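Integrase (Unidentified phage, PDB 2OXO) carries out site-specific recombination that integrates phage DNA into the host genome and, together with excisionase, excises it, the present fragment being its core-binding domain. Local coordinates at residues A[6-11]-A[33-38]. Residues are numbered along the deposited sequence; the frame is centred on the assembly and turned at random.
Sequences WLDRYE and AIRRGL
In the four-helix bundle of the core-binding domain, R35 of one antiparallel helix reaches across to L7, D8 and E11 of the other, a compact example of how a salt-bridge network can flank an apolar contact between paired helices. Helices 3-17 and 21-37 run in opposite directions here, the segment axes 11.5 Å apart at an angle of 178°, a separation bridged both by R35 and by the meeting of L7 with I34. With chi2 (-165°) and chi3 (-161°) both near trans, the R35 chain is extended from CG to NE and brings the guanidinium to D8 and E11, three residues apart on the facing helix. There NH2 is shared between two carboxylates. D8 OD1 receives R35 NH2 at 2.7 Å, nearly along its own C-O axis but tilted from the guanidinium plane, and also takes a weak bond from NH1. E11 OE1, 2.9 Å from R35 NH2, lies close to that plane and accepts the straighter bond, although the donor stands above the carboxylate rather than within it. The two carboxylates probably stabilise the charged guanidinium. NH1 also bonds the backbone O of H4, near the start of helix 3-17, which should help fix the rotation of the group. Alongside the charged groups, L7 CB lies over one guanidinium face, 3.7 Å from R35 NH2. Farther along the same leucine, L7 CD1 packs 3.7 Å from I34 CG2, and L7 also touches I31 of the same helix as I34. R35 NE donates to the O of a water 2.7 Å away, and that water donates a weak, long bond to E11 OE1.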
ATOM      1  N   TRP A   6      -9.035  -2.097  -3.942  1.00 19.86           N
ATOM      2  CA  TRP A   6      -8.930  -1.829  -2.494  1.00 19.18           C
ATOM      3  C   TRP A   6      -8.236  -0.475  -2.227  1.00 18.79           C
ATOM      4  O   TRP A   6      -8.691   0.298  -1.377  1.00 18.46           O
ATOM      5  CB  TRP A   6      -8.256  -2.978  -1.702  1.00 19.04           C
ATOM      6  CG  TRP A   6      -8.199  -2.573  -0.266  1.00 19.17           C
ATOM      7  CD1 TRP A   6      -7.078  -2.249   0.470  1.00 19.13           C
ATOM      8  CD2 TRP A   6      -9.328  -2.315   0.584  1.00 20.50           C
ATOM      9  NE1 TRP A   6      -7.450  -1.829   1.730  1.00 18.35           N
ATOM     10  CE2 TRP A   6      -8.822  -1.874   1.831  1.00 19.18           C
ATOM     11  CE3 TRP A   6     -10.724  -2.448   0.419  1.00 23.51           C
ATOM     12  CZ2 TRP A   6      -9.663  -1.540   2.904  1.00 20.79           C
ATOM     13  CZ3 TRP A   6     -11.572  -2.137   1.503  1.00 20.03           C
ATOM     14  CH2 TRP A   6     -11.033  -1.702   2.733  1.00 20.01           C
ATOM     15  N   LEU A   7      -7.187  -0.179  -3.001  1.00 17.93           N
ATOM     16  CA  LEU A   7      -6.501   1.135  -2.918  1.00 19.66           C
ATOM     17  C   LEU A   7      -7.498   2.300  -3.142  1.00 19.12           C
ATOM     18  O   LEU A   7      -7.492   3.296  -2.413  1.00 18.07           O
ATOM     19  CB  LEU A   7      -5.337   1.203  -3.914  1.00 18.82           C
ATOM     20  CG  LEU A   7      -4.209   0.179  -3.647  1.00 18.97           C
ATOM     21  CD1 LEU A   7      -3.126   0.382  -4.564  1.00 18.30           C
ATOM     22  CD2 LEU A   7      -3.663   0.293  -2.197  1.00 20.19           C
ATOM     23  N   ASP A   8      -8.384   2.135  -4.126  1.00 20.47           N
ATOM     24  CA  ASP A   8      -9.470   3.096  -4.354  1.00 21.80           C
ATOM     25  C   ASP A   8     -10.252   3.351  -3.061  1.00 22.16           C
ATOM     26  O   ASP A   8     -10.452   4.496  -2.652  1.00 21.85           O
ATOM     27  CB  ASP A   8     -10.387   2.600  -5.489  1.00 23.31           C
ATOM     28  CG  ASP A   8      -9.710   2.636  -6.830  1.00 24.44           C
ATOM     29  OD1 ASP A   8      -8.626   3.243  -6.926  1.00 26.96           O
ATOM     30  OD2 ASP A   8     -10.227   2.045  -7.797  1.00 28.34           O
ATOM     31  N   ARG A   9     -10.680   2.272  -2.414  1.00 21.57           N
ATOM     32  CA  ARG A   9     -11.368   2.355  -1.123  1.00 22.89           C
ATOM     33  C   ARG A   9     -10.494   2.889   0.021  1.00 21.47           C
ATOM     34  O   ARG A   9     -10.962   3.571   0.933  1.00 22.23           O
ATOM     35  CB  ARG A   9     -11.930   0.980  -0.743  1.00 22.86           C
ATOM     36  CG  ARG A   9     -13.209   0.592  -1.545  1.00 28.84           C
ATOM     37  CD  ARG A   9     -13.367  -0.918  -1.544  1.00 35.20           C
ATOM     38  NE  ARG A   9     -14.093  -1.552  -2.667  1.00 40.86           N
ATOM     39  CZ  ARG A   9     -14.034  -1.253  -3.973  1.00 41.83           C
ATOM     40  NH1 ARG A   9     -13.273  -0.257  -4.456  1.00 38.71           N
ATOM     41  NH2 ARG A   9     -14.765  -1.994  -4.811  1.00 41.49           N
ATOM     42  N   TYR A  10      -9.205   2.565  -0.017  1.00 20.61           N
ATOM     43  CA  TYR A  10      -8.316   2.990   1.043  1.00 18.87           C
ATOM     44  C   TYR A  10      -8.080   4.509   0.965  1.00 18.32           C
ATOM     45  O   TYR A  10      -7.886   5.163   1.983  1.00 16.62           O
ATOM     46  CB  TYR A  10      -7.001   2.210   0.897  1.00 18.84           C
ATOM     47  CG  TYR A  10      -5.917   2.597   1.862  1.00 18.82           C
ATOM     48  CD1 TYR A  10      -6.093   2.484   3.261  1.00 19.41           C
ATOM     49  CD2 TYR A  10      -4.702   3.037   1.395  1.00 19.71           C
ATOM     50  CE1 TYR A  10      -5.063   2.823   4.133  1.00 18.73           C
ATOM     51  CE2 TYR A  10      -3.684   3.389   2.276  1.00 18.95           C
ATOM     52  CZ  TYR A  10      -3.871   3.271   3.624  1.00 16.82           C
ATOM     53  OH  TYR A  10      -2.831   3.628   4.443  1.00 19.83           O
ATOM     54  N   GLU A  11      -8.065   5.059  -0.250  1.00 18.45           N
ATOM     55  CA  GLU A  11      -7.935   6.528  -0.420  1.00 18.63           C
ATOM     56  C   GLU A  11      -9.064   7.237   0.287  1.00 18.25           C
ATOM     57  O   GLU A  11      -8.884   8.315   0.830  1.00 18.18           O
ATOM     58  CB  GLU A  11      -7.955   6.901  -1.902  1.00 18.69           C
ATOM     59  CG  GLU A  11      -6.687   6.556  -2.632  1.00 18.47           C
ATOM     60  CD  GLU A  11      -6.780   6.772  -4.116  1.00 21.99           C
ATOM     61  OE1 GLU A  11      -5.746   6.559  -4.789  1.00 23.48           O
ATOM     62  OE2 GLU A  11      -7.875   7.148  -4.605  1.00 22.45           O
ATOM     63  N   ALA A  33       2.463   4.864  -6.224  1.00 18.47           N
ATOM     64  CA  ALA A  33       3.648   4.017  -6.369  1.00 18.41           C
ATOM     65  C   ALA A  33       3.257   2.541  -6.232  1.00 18.05           C
ATOM     66  O   ALA A  33       3.795   1.656  -6.957  1.00 19.14           O
ATOM     67  CB  ALA A  33       4.730   4.396  -5.289  1.00 15.27           C
ATOM     68  N   ILE A  34       2.373   2.244  -5.274  1.00 18.41           N
ATOM     69  CA  ILE A  34       1.897   0.841  -5.083  1.00 17.99           C
ATOM     70  C   ILE A  34       1.137   0.325  -6.335  1.00 18.98           C
ATOM     71  O   ILE A  34       1.397  -0.764  -6.834  1.00 18.28           O
ATOM     72  CB  ILE A  34       1.012   0.709  -3.790  1.00 18.96           C
ATOM     73  CG1 ILE A  34       1.855   0.945  -2.514  1.00 16.52           C
ATOM     74  CG2 ILE A  34       0.310  -0.655  -3.731  1.00 16.06           C
ATOM     75  CD1 ILE A  34       1.043   1.154  -1.183  1.00 17.90           C
ATOM     76  N   ARG A  35       0.207   1.128  -6.853  1.00 20.61           N
ATOM     77  CA  ARG A  35      -0.564   0.778  -8.062  1.00 22.08           C
ATOM     78  C   ARG A  35       0.327   0.455  -9.258  1.00 22.84           C
ATOM     79  O   ARG A  35       0.095  -0.510 -10.000  1.00 22.15           O
ATOM     80  CB  ARG A  35      -1.408   1.967  -8.511  1.00 22.83           C
ATOM     81  CG  ARG A  35      -2.520   2.290  -7.688  1.00 22.98           C
ATOM     82  CD  ARG A  35      -3.469   3.245  -8.439  1.00 24.79           C
ATOM     83  NE  ARG A  35      -4.301   3.866  -7.430  1.00 24.03           N
ATOM     84  CZ  ARG A  35      -5.491   3.395  -7.101  1.00 24.39           C
ATOM     85  NH1 ARG A  35      -5.988   2.327  -7.744  1.00 24.08           N
ATOM     86  NH2 ARG A  35      -6.172   3.994  -6.156  1.00 22.52           N
ATOM     87  N   ARG A  36       1.322   1.314  -9.441  1.00 24.08           N
ATOM     88  CA  ARG A  36       2.360   1.146 -10.440  1.00 25.69           C
ATOM     89  C   ARG A  36       3.244  -0.073 -10.189  1.00 25.28           C
ATOM     90  O   ARG A  36       3.678  -0.757 -11.130  1.00 26.26           O
ATOM     91  CB  ARG A  36       3.210   2.427 -10.495  1.00 25.94           C
ATOM     92  CG  ARG A  36       3.520   2.849 -11.909  1.00 30.72           C
ATOM     93  N   GLY A  37       3.495  -0.369  -8.910  1.00 25.26           N
ATOM     94  CA  GLY A  37       4.431  -1.404  -8.524  1.00 23.14           C
ATOM     95  C   GLY A  37       3.877  -2.815  -8.432  1.00 23.31           C
ATOM     96  O   GLY A  37       4.649  -3.792  -8.531  1.00 22.20           O
ATOM     97  N   LEU A  38       2.566  -2.933  -8.181  1.00 22.66           N
ATOM     98  CA  LEU A  38       1.920  -4.246  -7.939  1.00 22.35           C
ATOM     99  C   LEU A  38       0.688  -4.429  -8.821  1.00 22.02           C
ATOM    100  O   LEU A  38      -0.001  -3.457  -9.074  1.00 22.92           O
ATOM    101  CB  LEU A  38       1.478  -4.397  -6.472  1.00 20.83           C
ATOM    102  CG  LEU A  38       2.569  -4.480  -5.394  1.00 23.45           C
ATOM    103  CD1 LEU A  38       1.995  -4.328  -3.941  1.00 20.43           C
ATOM    104  CD2 LEU A  38       3.423  -5.765  -5.586  1.00 24.09           C
TER
HETATM  105  O   HOH W   1      -3.152   6.255  -7.080  1.00 34.82           O